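Local coordinates for protein succinate-semialdehyde dehydrogenase (Synechococcus sp., PDB 4ITA) that probably oxidises succinic semialdehyde to succinate with an NADP-type cofactor, as an aldehyde dehydrogenase of the Rossmann-fold type, at residues I5-N9 against R18-L22; I27-A32 against Q194-R200; V92-Y96 against L439-I444; S242-A248 against W394-E400; F288-G294 against F342-I347. One frame throughout, in Å; residues are numbered along the deposited sequence.

Contact 1: I5-N9 against R18-L22; sequences IATIN and RFKAL
Ala6 and Arg18 face each other as a non-hydrogen-bonded antiparallel pair in the small two-stranded hairpin that opens the chain, a surface contact near the cofactor-binding part of this aldehyde dehydrogenase. Their CA atoms lie 4.3 Å apart, and both side chains stand on the same face of the hairpin. Beyond this pair a single direct backbone bond continues the pairing, from Phe19 N to Ile5 O at 3.0 Å. A water extends the polar link, giving a hydrogen to Phe19 O at 2.9 Å and meeting Ile5 N only weakly.

Apolar contacts are carried by the two branches of Ile5. Its CG2, placed anti to the backbone N while CG1 takes the position beside it (chi1 -56°), rests on Phe19 CB at 3.8 Å, the two side chains crossing at about a right angle. The longer branch takes Ile5 CD1 to Ala21 CB, also at 3.8 Å.

The Phe19 ring turns its edge to the strand, with Ile5 O in its plane, and the ring also packs on Pro162 and Leu166 of helix 162-175. The Thr7 hydroxyl hydrogen-bonds Glu74 of helix 64-75 and Gln163 of helix 162-175. Across the hairpin the same oxygen, Thr7 OG1, comes to 4.0 Å from Phe19 CE2 at the ring edge.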
# COMPACT_ATOMS: atom_id res chain seq x y z
N ILE A 5 15.19 16.21 -22.08
CA ILE A 5 16.00 16.22 -20.87
C ILE A 5 17.10 17.26 -21.00
O ILE A 5 18.03 17.12 -21.80
CB ILE A 5 16.61 14.84 -20.60
CG1 ILE A 5 15.51 13.78 -20.53
CG2 ILE A 5 17.44 14.87 -19.32
CD1 ILE A 5 16.03 12.36 -20.51
N ALA A 6 17.01 18.31 -20.20
CA ALA A 6 17.90 19.45 -20.35
C ALA A 6 17.92 20.33 -19.12
O ALA A 6 16.95 20.41 -18.36
CB ALA A 6 17.48 20.28 -21.57
N THR A 7 19.06 20.98 -18.91
CA THR A 7 19.15 22.07 -17.96
C THR A 7 18.76 23.35 -18.69
O THR A 7 19.45 23.77 -19.62
CB THR A 7 20.57 22.24 -17.39
OG1 THR A 7 20.98 21.03 -16.74
CG2 THR A 7 20.62 23.40 -16.38
N ILE A 8 17.64 23.94 -18.28
CA ILE A 8 17.24 25.25 -18.77
C ILE A 8 17.10 26.16 -17.56
O ILE A 8 16.23 25.95 -16.71
CB ILE A 8 15.92 25.19 -19.55
CG1 ILE A 8 16.05 24.22 -20.73
CG2 ILE A 8 15.54 26.59 -20.04
CD1 ILE A 8 14.75 23.98 -21.48
N ASN A 9 17.99 27.14 -17.46
CA ASN A 9 18.04 28.03 -16.30
C ASN A 9 16.80 28.92 -16.26
O ASN A 9 16.62 29.76 -17.14
CB ASN A 9 19.31 28.88 -16.37
CG ASN A 9 19.58 29.65 -15.09
OD1 ASN A 9 18.66 30.04 -14.38
ND2 ASN A 9 20.86 29.87 -14.80
N ARG A 18 22.08 19.80 -22.75
CA ARG A 18 21.11 18.77 -23.10
C ARG A 18 21.69 17.39 -22.88
O ARG A 18 22.91 17.20 -22.91
CB ARG A 18 20.69 18.88 -24.56
CG ARG A 18 20.42 20.28 -25.03
CD ARG A 18 20.03 20.25 -26.49
NE ARG A 18 18.69 19.69 -26.67
CZ ARG A 18 17.60 20.43 -26.83
NH1 ARG A 18 17.69 21.75 -26.84
NH2 ARG A 18 16.41 19.85 -26.98
N PHE A 19 20.80 16.43 -22.65
CA PHE A 19 21.20 15.07 -22.35
C PHE A 19 20.44 14.09 -23.23
O PHE A 19 19.25 14.28 -23.52
CB PHE A 19 20.95 14.75 -20.86
CG PHE A 19 21.71 15.64 -19.92
CD1 PHE A 19 22.87 15.19 -19.31
CD2 PHE A 19 21.27 16.93 -19.64
CE1 PHE A 19 23.58 16.02 -18.44
CE2 PHE A 19 21.98 17.75 -18.78
CZ PHE A 19 23.13 17.30 -18.18
N LYS A 20 21.13 13.05 -23.67
CA LYS A 20 20.52 11.98 -24.44
C LYS A 20 19.75 11.07 -23.49
O LYS A 20 20.26 10.66 -22.45
CB LYS A 20 21.61 11.18 -25.16
CG LYS A 20 21.12 10.26 -26.27
CD LYS A 20 22.30 9.61 -27.01
CE LYS A 20 21.84 8.82 -28.23
NZ LYS A 20 20.95 7.68 -27.87
N ALA A 21 18.50 10.78 -23.84
CA ALA A 21 17.72 9.83 -23.07
C ALA A 21 18.25 8.42 -23.31
O ALA A 21 18.75 8.11 -24.40
CB ALA A 21 16.26 9.91 -23.46
N LEU A 22 18.14 7.57 -22.31
CA LEU A 22 18.49 6.16 -22.48
C LEU A 22 17.55 5.50 -23.47
O LEU A 22 16.38 5.86 -23.57
CB LEU A 22 18.36 5.42 -21.16
CG LEU A 22 19.24 5.86 -20.00
CD1 LEU A 22 18.98 4.94 -18.81
CD2 LEU A 22 20.72 5.87 -20.38
O HOH W 1 16.50 13.98 -24.40

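Contact 2: I27-A32 against Q194-R200; sequences IDAKLA and QVIKDPR. With EDO (1,2-ethanediol), chain N.
A salt-bridge network joins helix 24-41 to the turn that follows helix 192-197, with Asp28, Asp198 and Arg200 as its members. Arg200 grips Asp198 side-on: NE meets Asp198 OD1 at 2.9 Å, almost straight at 175°, and NH2 meets Asp198 OD2 at 2.8 Å, both acceptors close to the guanidinium plane. Asp198 OD1 also accepts from the backbone N of Arg200, which makes an Asx turn and holds the carboxylate in place for the arginine.

From this turn, just ahead of strand 201-207 of the Rossmann-type domain, Arg200 NH2 reaches across to Asp28 OD1 at 2.9 Å. The carboxylate of Asp28 is met from above its plane, although the oxygen lies in the plane of the guanidinium. One guanidinium face is covered by the helix backbone at Leu31 and Ala32. An alanine in place of Arg200 would probably leave the two aspartates, with OD1 of Asp28 and OD2 of Asp198 4.1 Å apart, without the positive charge between them. One water gives hydrogens to both of these oxygens and accepts from Gln194 NE2, which also bonds Pro24 O.

Leu31 CD1 lies against the carboxylate carbon Asp198 CG at 3.6 Å. The apolar part of the contact is Ile27 CG2 on Val195 CG2 at 3.9 Å and, more loosely, Leu31 CD2 near Val195 CG1.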
# COMPACT_ATOMS: atom_id res chain seq x y z
N ILE A 27 18.05 0.90 -20.73
CA ILE A 27 17.25 0.75 -19.52
C ILE A 27 17.29 -0.70 -19.06
O ILE A 27 17.51 -0.98 -17.87
CB ILE A 27 15.79 1.19 -19.76
CG1 ILE A 27 15.73 2.70 -19.99
CG2 ILE A 27 14.91 0.81 -18.57
CD1 ILE A 27 14.39 3.17 -20.50
N ASP A 28 17.11 -1.63 -19.99
CA ASP A 28 17.16 -3.05 -19.69
C ASP A 28 18.49 -3.45 -19.05
O ASP A 28 18.51 -4.20 -18.08
CB ASP A 28 16.92 -3.87 -20.95
CG ASP A 28 16.84 -5.35 -20.67
OD1 ASP A 28 15.77 -5.79 -20.21
OD2 ASP A 28 17.84 -6.06 -20.91
N ALA A 29 19.59 -2.92 -19.58
CA ALA A 29 20.91 -3.22 -19.04
C ALA A 29 21.04 -2.72 -17.61
O ALA A 29 21.63 -3.39 -16.76
CB ALA A 29 21.99 -2.62 -19.92
N LYS A 30 20.51 -1.53 -17.35
CA LYS A 30 20.55 -1.00 -15.99
C LYS A 30 19.72 -1.84 -15.02
O LYS A 30 20.13 -2.04 -13.88
CB LYS A 30 20.15 0.48 -15.96
CG LYS A 30 21.19 1.35 -16.67
CD LYS A 30 21.17 2.78 -16.20
CE LYS A 30 22.19 3.62 -16.95
NZ LYS A 30 23.44 3.84 -16.16
N LEU A 31 18.59 -2.35 -15.47
CA LEU A 31 17.77 -3.23 -14.64
C LEU A 31 18.46 -4.58 -14.39
O LEU A 31 18.41 -5.10 -13.28
CB LEU A 31 16.37 -3.40 -15.23
CG LEU A 31 15.58 -2.08 -15.30
CD1 LEU A 31 14.23 -2.30 -15.97
CD2 LEU A 31 15.40 -1.46 -13.92
N ALA A 32 19.12 -5.12 -15.40
CA ALA A 32 19.90 -6.34 -15.21
C ALA A 32 20.99 -6.12 -14.17
O ALA A 32 21.21 -6.97 -13.31
CB ALA A 32 20.51 -6.80 -16.53
N GLN A 194 8.02 0.81 -19.36
CA GLN A 194 8.95 -0.31 -19.50
C GLN A 194 9.50 -0.74 -18.14
O GLN A 194 9.61 -1.93 -17.84
CB GLN A 194 10.12 0.05 -20.41
CG GLN A 194 11.17 -1.05 -20.51
CD GLN A 194 12.40 -0.64 -21.27
OE1 GLN A 194 12.44 0.42 -21.89
NE2 GLN A 194 13.44 -1.47 -21.20
N VAL A 195 9.85 0.24 -17.32
CA VAL A 195 10.43 -0.05 -16.01
C VAL A 195 9.40 -0.75 -15.11
O VAL A 195 9.69 -1.79 -14.51
CB VAL A 195 10.99 1.21 -15.36
CG1 VAL A 195 11.68 0.85 -14.06
CG2 VAL A 195 11.98 1.88 -16.30
N ILE A 196 8.20 -0.19 -15.02
CA ILE A 196 7.15 -0.80 -14.19
C ILE A 196 6.81 -2.22 -14.63
O ILE A 196 6.53 -3.09 -13.79
CB ILE A 196 5.86 0.06 -14.22
CG1 ILE A 196 6.12 1.44 -13.63
CG2 ILE A 196 4.71 -0.65 -13.49
CD1 ILE A 196 5.00 2.43 -13.88
N LYS A 197 6.84 -2.46 -15.94
CA LYS A 197 6.49 -3.78 -16.48
C LYS A 197 7.63 -4.79 -16.42
O LYS A 197 7.41 -5.98 -16.69
CB LYS A 197 5.99 -3.66 -17.92
CG LYS A 197 4.58 -3.11 -18.01
CD LYS A 197 4.09 -3.04 -19.45
CE LYS A 197 2.59 -2.78 -19.49
NZ LYS A 197 2.11 -2.64 -20.89
N ASP A 198 8.83 -4.35 -16.07
CA ASP A 198 9.96 -5.27 -16.04
C ASP A 198 9.81 -6.20 -14.84
O ASP A 198 9.55 -5.74 -13.73
CB ASP A 198 11.28 -4.51 -15.95
CG ASP A 198 12.48 -5.42 -16.10
OD1 ASP A 198 12.87 -6.07 -15.11
OD2 ASP A 198 13.01 -5.51 -17.23
N PRO A 199 9.97 -7.52 -15.06
CA PRO A 199 9.72 -8.46 -13.96
C PRO A 199 10.66 -8.30 -12.77
O PRO A 199 10.31 -8.71 -11.66
CB PRO A 199 9.92 -9.83 -14.61
CG PRO A 199 10.67 -9.56 -15.88
CD PRO A 199 10.25 -8.20 -16.33
N ARG A 200 11.82 -7.69 -12.97
CA ARG A 200 12.77 -7.49 -11.88
C ARG A 200 12.40 -6.32 -10.97
O ARG A 200 12.87 -6.23 -9.83
CB ARG A 200 14.18 -7.31 -12.44
CG ARG A 200 14.67 -8.54 -13.22
CD ARG A 200 15.83 -8.21 -14.14
NE ARG A 200 15.40 -7.41 -15.28
CZ ARG A 200 16.07 -7.32 -16.42
NH1 ARG A 200 17.20 -7.99 -16.59
NH2 ARG A 200 15.60 -6.57 -17.41
C1 EDO N . 9.84 0.58 -24.68
O1 EDO N . 10.29 -0.63 -24.07
C2 EDO N . 8.32 0.57 -24.73
O2 EDO N . 7.75 0.57 -23.41
O HOH W 2 18.20 -8.12 -19.29
O HOH W 3 13.58 -4.08 -19.59

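Contact 3: V92-Y96 against L439-I444; sequences VCRYY and LGLAGI. With EDO (1,2-ethanediol), chain F.
The ring of Tyr96 carries Tyr95 CD2 over one face, 3.7 Å above its centre, while Gly440 O lies near its plane at the edge. The Tyr95 ring also has Gly440 O at its edge. Tyr95 OH comes to 3.4 Å from Gly440 CA because a chi1 of -179° carries the ring away from its own backbone N. The short axes of 92-96, within helix 79-103, and of the weakly bonded 440-444 lie at 83°, and the two tyrosines reach across between them.

Tyr96 OH donates to Gly440 O at 2.7 Å, in the carbonyl plane and on a lone pair. The same hydroxyl comes to 3.5 Å from Gly443 CA, where a side chain would collide with it. Beside the ring, Tyr96 CE1 packs on Ile444 CB at 3.9 Å, and Val92 CG2 meets Leu439 CD2 at 3.8 Å. A phenylalanine in place of Tyr96 would probably leave Gly440 O without this donor and the start of helix 440-445 less firmly held.

Pro145 of helix 137-149 also touches Tyr96. The contact thus joins helix 79-103 to the C-terminal part of the chain by one short phenolic bond, set among apolar contacts and fitted against two glycines.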
# COMPACT_ATOMS: atom_id res chain seq x y z
N VAL A 92 18.11 13.10 6.71
CA VAL A 92 17.33 11.87 6.57
C VAL A 92 18.26 10.66 6.35
O VAL A 92 17.94 9.55 6.77
CB VAL A 92 16.21 11.99 5.48
CG1 VAL A 92 16.82 12.13 4.08
CG2 VAL A 92 15.27 10.80 5.57
N CYS A 93 19.42 10.88 5.73
CA CYS A 93 20.43 9.83 5.64
C CYS A 93 20.85 9.39 7.03
O CYS A 93 20.89 8.20 7.34
CB CYS A 93 21.65 10.30 4.84
SG CYS A 93 21.35 10.46 3.07
N ARG A 94 21.14 10.37 7.88
CA ARG A 94 21.56 10.05 9.25
C ARG A 94 20.44 9.41 10.06
O ARG A 94 20.69 8.50 10.85
CB ARG A 94 22.10 11.30 9.96
CG ARG A 94 23.39 11.79 9.35
CD ARG A 94 24.18 12.71 10.28
NE ARG A 94 25.42 13.14 9.63
CZ ARG A 94 26.51 12.40 9.55
NH1 ARG A 94 26.53 11.19 10.09
NH2 ARG A 94 27.60 12.86 8.94
N TYR A 95 19.20 9.86 9.86
CA TYR A 95 18.06 9.28 10.55
C TYR A 95 17.96 7.77 10.32
O TYR A 95 17.84 6.99 11.27
CB TYR A 95 16.77 9.98 10.13
CG TYR A 95 15.55 9.43 10.83
CD1 TYR A 95 15.23 9.82 12.13
CD2 TYR A 95 14.72 8.50 10.21
CE1 TYR A 95 14.12 9.31 12.77
CE2 TYR A 95 13.60 8.00 10.84
CZ TYR A 95 13.31 8.40 12.13
OH TYR A 95 12.20 7.88 12.76
N TYR A 96 18.01 7.35 9.06
CA TYR A 96 17.92 5.92 8.79
C TYR A 96 19.21 5.15 9.12
O TYR A 96 19.15 3.99 9.50
CB TYR A 96 17.39 5.65 7.38
CG TYR A 96 15.91 5.96 7.32
CD1 TYR A 96 15.00 5.19 8.04
CD2 TYR A 96 15.43 7.05 6.61
CE1 TYR A 96 13.64 5.48 8.02
CE2 TYR A 96 14.07 7.34 6.59
CZ TYR A 96 13.19 6.55 7.30
OH TYR A 96 11.85 6.84 7.28
N LEU A 439 9.10 8.59 5.70
CA LEU A 439 9.71 9.07 6.94
C LEU A 439 9.27 8.30 8.19
O LEU A 439 8.41 7.41 8.11
CB LEU A 439 9.51 10.58 7.10
CG LEU A 439 10.03 11.40 5.92
CD1 LEU A 439 9.82 12.89 6.16
CD2 LEU A 439 11.51 11.10 5.66
N GLY A 440 9.88 8.60 9.33
CA GLY A 440 9.64 7.83 10.53
C GLY A 440 9.86 6.33 10.32
O GLY A 440 10.65 5.90 9.48
N LEU A 441 9.14 5.53 11.10
CA LEU A 441 9.18 4.09 10.93
C LEU A 441 8.58 3.70 9.58
O LEU A 441 9.08 2.79 8.90
CB LEU A 441 8.41 3.41 12.07
CG LEU A 441 8.22 1.90 11.95
CD1 LEU A 441 9.55 1.19 11.97
CD2 LEU A 441 7.32 1.39 13.08
N ALA A 442 7.51 4.39 9.19
CA ALA A 442 6.79 4.05 7.97
C ALA A 442 7.68 3.99 6.74
O ALA A 442 7.55 3.09 5.92
CB ALA A 442 5.64 5.04 7.75
N GLY A 443 8.59 4.95 6.61
CA GLY A 443 9.42 5.05 5.42
C GLY A 443 10.23 3.80 5.13
O GLY A 443 10.49 3.47 3.97
N ILE A 444 10.66 3.10 6.18
CA ILE A 444 11.49 1.92 5.97
C ILE A 444 10.66 0.63 5.99
O ILE A 444 11.17 -0.44 5.67
CB ILE A 444 12.69 1.88 6.96
CG1 ILE A 444 13.84 1.03 6.41
CG2 ILE A 444 12.25 1.47 8.36
CD1 ILE A 444 15.14 1.17 7.18
C1 EDO F . 12.53 0.97 1.95
O1 EDO F . 12.38 1.08 0.51
C2 EDO F . 11.39 0.18 2.56
O2 EDO F . 10.23 1.02 2.51

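Contact 4: S242-A248 against W394-E400; sequences SADLDEA and WTNDPAE
Where the adjacent parallel strands 235-239 and 390-394 of the seven-stranded sheet run out into loops, each leading on to a helix, Asn396 donates twice to Ser242. Its backbone N meets Ser242 OG at 2.8 Å, and Asn396 ND2 meets the carbonyl oxygen Ser242 O at 2.9 Å, nearly straight at 170° and in the amide plane. The serine oxygen sits between its backbone N and carbonyl carbon (chi1 64°), which turns it toward the asparagine N-H.

Trp394 lies against the start of helix 245-257, one ring face under Ala248. Ala248 CA stands over its six-membered ring in a CH-pi contact, 3.9 Å from the centroid, while Ala248 CB packs on Trp394 CE3. At the ring edge Glu247 CD approaches Trp394 CZ3 at 3.8 Å, the carboxylate plane steeply turned to the ring. Ala243 CB meets Trp394 CB at 3.7 Å.

Both helices that follow are capped. Asp244 OD1 accepts from Glu247 N at the head of helix 245-257, and Asp397 OD2 from Glu400 N at that of helix 398-407. Thr395 OG1 accepts from Asp397 N in an ST turn and gives its hydrogen to Glu400 OE1 at 2.6 Å.

The two bonds to Ser242 thus fix the loop of Asn396, while Glu247, at the ring edge, spends its charge in a salt bridge with Lys456 of the second subunit.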
# COMPACT_ATOMS: atom_id res chain seq x y z
N SER A 242 -8.08 33.57 18.84
CA SER A 242 -7.12 33.50 19.93
C SER A 242 -5.69 33.28 19.45
O SER A 242 -4.78 33.12 20.26
CB SER A 242 -7.49 32.39 20.92
OG SER A 242 -7.43 31.11 20.31
N ALA A 243 -5.49 33.29 18.14
CA ALA A 243 -4.15 33.09 17.58
C ALA A 243 -3.20 34.25 17.86
O ALA A 243 -3.63 35.39 18.03
CB ALA A 243 -4.24 32.85 16.09
N ASP A 244 -1.90 33.95 17.91
CA ASP A 244 -0.86 34.97 17.85
C ASP A 244 -0.82 35.44 16.41
O ASP A 244 -0.20 34.79 15.55
CB ASP A 244 0.50 34.40 18.27
CG ASP A 244 1.64 35.44 18.25
OD1 ASP A 244 1.55 36.49 17.56
OD2 ASP A 244 2.65 35.19 18.93
N LEU A 245 -1.49 36.55 16.14
CA LEU A 245 -1.71 37.01 14.77
C LEU A 245 -0.42 37.34 14.05
O LEU A 245 -0.23 36.95 12.90
CB LEU A 245 -2.64 38.23 14.76
CG LEU A 245 -3.99 38.12 14.06
CD1 LEU A 245 -4.67 36.78 14.32
CD2 LEU A 245 -4.89 39.26 14.50
N ASP A 246 0.49 38.05 14.71
CA ASP A 246 1.74 38.43 14.07
C ASP A 246 2.59 37.21 13.72
O ASP A 246 3.17 37.15 12.63
CB ASP A 246 2.53 39.43 14.92
CG ASP A 246 1.90 40.81 14.95
OD1 ASP A 246 1.01 41.10 14.13
OD2 ASP A 246 2.32 41.62 15.81
N GLU A 247 2.65 36.23 14.62
CA GLU A 247 3.36 34.98 14.31
C GLU A 247 2.69 34.25 13.15
O GLU A 247 3.37 33.77 12.25
CB GLU A 247 3.45 34.05 15.53
CG GLU A 247 4.30 32.80 15.24
CD GLU A 247 4.33 31.78 16.37
OE1 GLU A 247 3.54 31.91 17.33
OE2 GLU A 247 5.15 30.84 16.29
N ALA A 248 1.36 34.18 13.17
CA ALA A 248 0.62 33.52 12.10
C ALA A 248 0.87 34.16 10.73
O ALA A 248 1.00 33.46 9.73
CB ALA A 248 -0.87 33.46 12.42
N TRP A 394 -4.46 27.84 13.68
CA TRP A 394 -3.90 28.76 14.67
C TRP A 394 -4.97 29.16 15.67
O TRP A 394 -5.94 29.83 15.32
CB TRP A 394 -3.27 29.97 13.98
CG TRP A 394 -2.11 29.54 13.14
CD1 TRP A 394 -2.16 28.81 11.99
CD2 TRP A 394 -0.73 29.76 13.42
NE1 TRP A 394 -0.90 28.57 11.53
CE2 TRP A 394 0.01 29.15 12.38
CE3 TRP A 394 -0.04 30.43 14.43
CZ2 TRP A 394 1.40 29.19 12.33
CZ3 TRP A 394 1.35 30.46 14.39
CH2 TRP A 394 2.05 29.85 13.34
N THR A 395 -4.79 28.71 16.90
CA THR A 395 -5.75 28.95 17.97
C THR A 395 -5.10 28.51 19.26
O THR A 395 -4.30 27.58 19.28
CB THR A 395 -7.06 28.17 17.77
OG1 THR A 395 -7.84 28.23 18.97
CG2 THR A 395 -6.79 26.71 17.42
N ASN A 396 -5.46 29.18 20.35
CA ASN A 396 -4.97 28.81 21.66
C ASN A 396 -6.07 28.33 22.59
O ASN A 396 -5.88 28.23 23.80
CB ASN A 396 -4.15 29.95 22.26
CG ASN A 396 -2.83 30.11 21.55
OD1 ASN A 396 -1.95 29.25 21.66
ND2 ASN A 396 -2.69 31.17 20.77
N ASP A 397 -7.22 28.03 22.00
CA ASP A 397 -8.33 27.40 22.71
C ASP A 397 -8.18 25.89 22.59
O ASP A 397 -8.23 25.35 21.49
CB ASP A 397 -9.67 27.84 22.12
CG ASP A 397 -10.85 27.25 22.86
OD1 ASP A 397 -11.18 27.78 23.94
OD2 ASP A 397 -11.44 26.26 22.38
N PRO A 398 -8.01 25.19 23.73
CA PRO A 398 -7.77 23.74 23.65
C PRO A 398 -8.88 22.97 22.94
O PRO A 398 -8.58 22.03 22.20
CB PRO A 398 -7.67 23.33 25.13
CG PRO A 398 -7.24 24.58 25.83
CD PRO A 398 -7.95 25.69 25.11
N ALA A 399 -10.13 23.35 23.15
CA ALA A 399 -11.25 22.66 22.51
C ALA A 399 -11.22 22.83 20.99
O ALA A 399 -11.47 21.88 20.25
CB ALA A 399 -12.57 23.13 23.08
N GLU A 400 -10.92 24.04 20.53
CA GLU A 400 -10.75 24.28 19.10
C GLU A 400 -9.58 23.47 18.55
O GLU A 400 -9.69 22.87 17.49
CB GLU A 400 -10.55 25.77 18.80
CG GLU A 400 -11.76 26.62 19.11
CD GLU A 400 -11.59 28.07 18.69
OE1 GLU A 400 -10.43 28.53 18.51
OE2 GLU A 400 -12.62 28.76 18.54
O HOH W 4 -9.79 31.11 18.95
O HOH W 5 -1.23 31.00 17.82

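Contact 5: F288-G294 against F342-I347; sequences FASLKIG and FYPPTI
Phe288, in the last turn of helix 274-289, has its CA 6.0 Å from that of Pro345, just before strand 346-349, and no hydrogen bond joins the two segments.

The side chains do the joining. Ile347 CD1 lies over one face of the Phe288 ring, offset toward the rim, a CH-pi contact 4.2 Å from the centroid; its neighbour Ile347 CG1 touches Phe288 CD2 at 3.6 Å. With CG beside the backbone N (chi1 -84°), the ring is swung to the strand, and Thr346 O comes to its edge. Thr253, Arg256 and Thr257 of helix 245-257 also pack on Phe288.

Pro345 is held by three residues. Its CB meets Phe288 CD2 at 3.9 Å, its CG meets Leu291 CD1, and its CD meets Ile293 CD1 at 3.7 Å, the end of the isoleucine meeting the CD corner of the proline ring.

Further on, Ile293 CG2 packs against Phe342 CD2 at 3.6 Å, the two side chains sliding past each other in opposite directions. Gly294 O lies in the plane of the Phe342 ring, 3.4 Å from CE2. Arg338 makes a cation-pi contact with that ring.

Because no hydrogen bond crosses and the contacts are mainly between carbon atoms, the helix end is held to the strand by shape, with Pro345 meeting Phe288, Leu291 and Ile293.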
# COMPACT_ATOMS: atom_id res chain seq x y z
N PHE A 288 3.64 40.12 2.03
CA PHE A 288 3.85 39.67 0.66
C PHE A 288 4.43 40.81 -0.19
O PHE A 288 5.29 40.58 -1.04
CB PHE A 288 2.53 39.23 0.01
CG PHE A 288 2.12 37.80 0.32
CD1 PHE A 288 2.21 37.27 1.59
CD2 PHE A 288 1.57 37.02 -0.69
CE1 PHE A 288 1.78 35.96 1.85
CE2 PHE A 288 1.14 35.71 -0.44
CZ PHE A 288 1.25 35.19 0.84
N ALA A 289 3.95 42.03 0.06
CA ALA A 289 4.30 43.18 -0.78
C ALA A 289 5.79 43.51 -0.75
O ALA A 289 6.32 44.06 -1.71
CB ALA A 289 3.47 44.40 -0.38
N SER A 290 6.45 43.18 0.35
CA SER A 290 7.85 43.54 0.51
C SER A 290 8.85 42.38 0.39
O SER A 290 10.03 42.52 0.70
CB SER A 290 8.04 44.33 1.81
OG SER A 290 7.45 45.62 1.67
N LEU A 291 8.37 41.23 -0.09
CA LEU A 291 9.28 40.13 -0.41
C LEU A 291 10.21 40.54 -1.55
O LEU A 291 9.79 41.22 -2.48
CB LEU A 291 8.50 38.87 -0.78
CG LEU A 291 7.69 38.27 0.37
CD1 LEU A 291 6.80 37.14 -0.13
CD2 LEU A 291 8.61 37.77 1.47
N LYS A 292 11.47 40.13 -1.48
CA LYS A 292 12.44 40.49 -2.51
C LYS A 292 12.43 39.48 -3.64
O LYS A 292 12.69 38.29 -3.43
CB LYS A 292 13.85 40.61 -1.92
CG LYS A 292 14.84 41.25 -2.87
CD LYS A 292 16.15 41.58 -2.18
CE LYS A 292 16.82 42.79 -2.81
NZ LYS A 292 18.07 43.18 -2.09
N ILE A 293 12.13 39.95 -4.85
CA ILE A 293 12.11 39.11 -6.03
C ILE A 293 13.38 39.35 -6.83
O ILE A 293 13.76 40.50 -7.06
CB ILE A 293 10.88 39.42 -6.90
CG1 ILE A 293 9.61 39.46 -6.05
CG2 ILE A 293 10.75 38.42 -8.05
CD1 ILE A 293 8.40 40.08 -6.75
N GLY A 294 14.04 38.29 -7.26
CA GLY A 294 15.25 38.47 -8.05
C GLY A 294 16.03 37.20 -8.27
O GLY A 294 15.49 36.10 -8.20
N PHE A 342 9.36 34.63 -14.00
CA PHE A 342 9.00 35.30 -12.75
C PHE A 342 7.51 35.59 -12.64
O PHE A 342 6.90 36.15 -13.55
CB PHE A 342 9.80 36.59 -12.58
CG PHE A 342 11.23 36.37 -12.17
CD1 PHE A 342 12.24 36.28 -13.13
CD2 PHE A 342 11.58 36.27 -10.84
CE1 PHE A 342 13.56 36.08 -12.75
CE2 PHE A 342 12.89 36.06 -10.45
CZ PHE A 342 13.88 35.97 -11.42
N TYR A 343 6.94 35.18 -11.50
CA TYR A 343 5.57 35.51 -11.13
C TYR A 343 5.59 36.04 -9.69
O TYR A 343 6.22 35.44 -8.82
CB TYR A 343 4.67 34.27 -11.23
CG TYR A 343 3.20 34.62 -11.32
CD1 TYR A 343 2.59 34.82 -12.55
CD2 TYR A 343 2.43 34.77 -10.18
CE1 TYR A 343 1.26 35.15 -12.64
CE2 TYR A 343 1.09 35.11 -10.26
CZ TYR A 343 0.51 35.29 -11.50
OH TYR A 343 -0.82 35.62 -11.57
N PRO A 344 4.94 37.18 -9.44
CA PRO A 344 5.06 37.84 -8.13
C PRO A 344 4.15 37.23 -7.07
O PRO A 344 3.13 36.62 -7.41
CB PRO A 344 4.59 39.26 -8.43
CG PRO A 344 3.55 39.07 -9.48
CD PRO A 344 4.08 37.95 -10.35
N PRO A 345 4.52 37.38 -5.79
CA PRO A 345 3.59 37.06 -4.70
C PRO A 345 2.23 37.71 -4.97
O PRO A 345 2.16 38.89 -5.31
CB PRO A 345 4.27 37.70 -3.49
CG PRO A 345 5.73 37.59 -3.81
CD PRO A 345 5.82 37.86 -5.29
N THR A 346 1.18 36.92 -4.82
CA THR A 346 -0.15 37.33 -5.23
C THR A 346 -1.16 36.92 -4.17
O THR A 346 -1.04 35.86 -3.56
CB THR A 346 -0.52 36.67 -6.58
OG1 THR A 346 0.37 37.13 -7.60
CG2 THR A 346 -1.96 36.99 -7.00
N ILE A 347 -2.16 37.77 -3.95
CA ILE A 347 -3.25 37.44 -3.04
C ILE A 347 -4.57 37.66 -3.74
O ILE A 347 -4.81 38.74 -4.29
CB ILE A 347 -3.20 38.30 -1.75
CG1 ILE A 347 -1.88 38.07 -0.99
CG2 ILE A 347 -4.42 38.01 -0.87
CD1 ILE A 347 -1.64 39.05 0.14

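How the contacts relate
Contacts 1 and 2 are neighbours, their centres about 22 Å apart, and they touch where Leu22 packs on Ile27 and Lys30: the loop leaving the first hairpin runs straight into helix 24-41. The centre of contact 3, which joins helix 79-103 to the C-terminal helix 440-445, is about 27 Å from that of contact 2. Contacts 4 and 5 belong to the seven-stranded sheet and its helices; their centres are about 27 Å apart, and helix 245-257 reaches both. Along the chain contacts 2 and 3 alternate their segments, while contact 5 falls between the halves of contact 4, and both fall between those of contact 3. Contact 1 is local, contacts 2 to 4 join parts more than a hundred residues apart, and contact 5 parts about fifty apart.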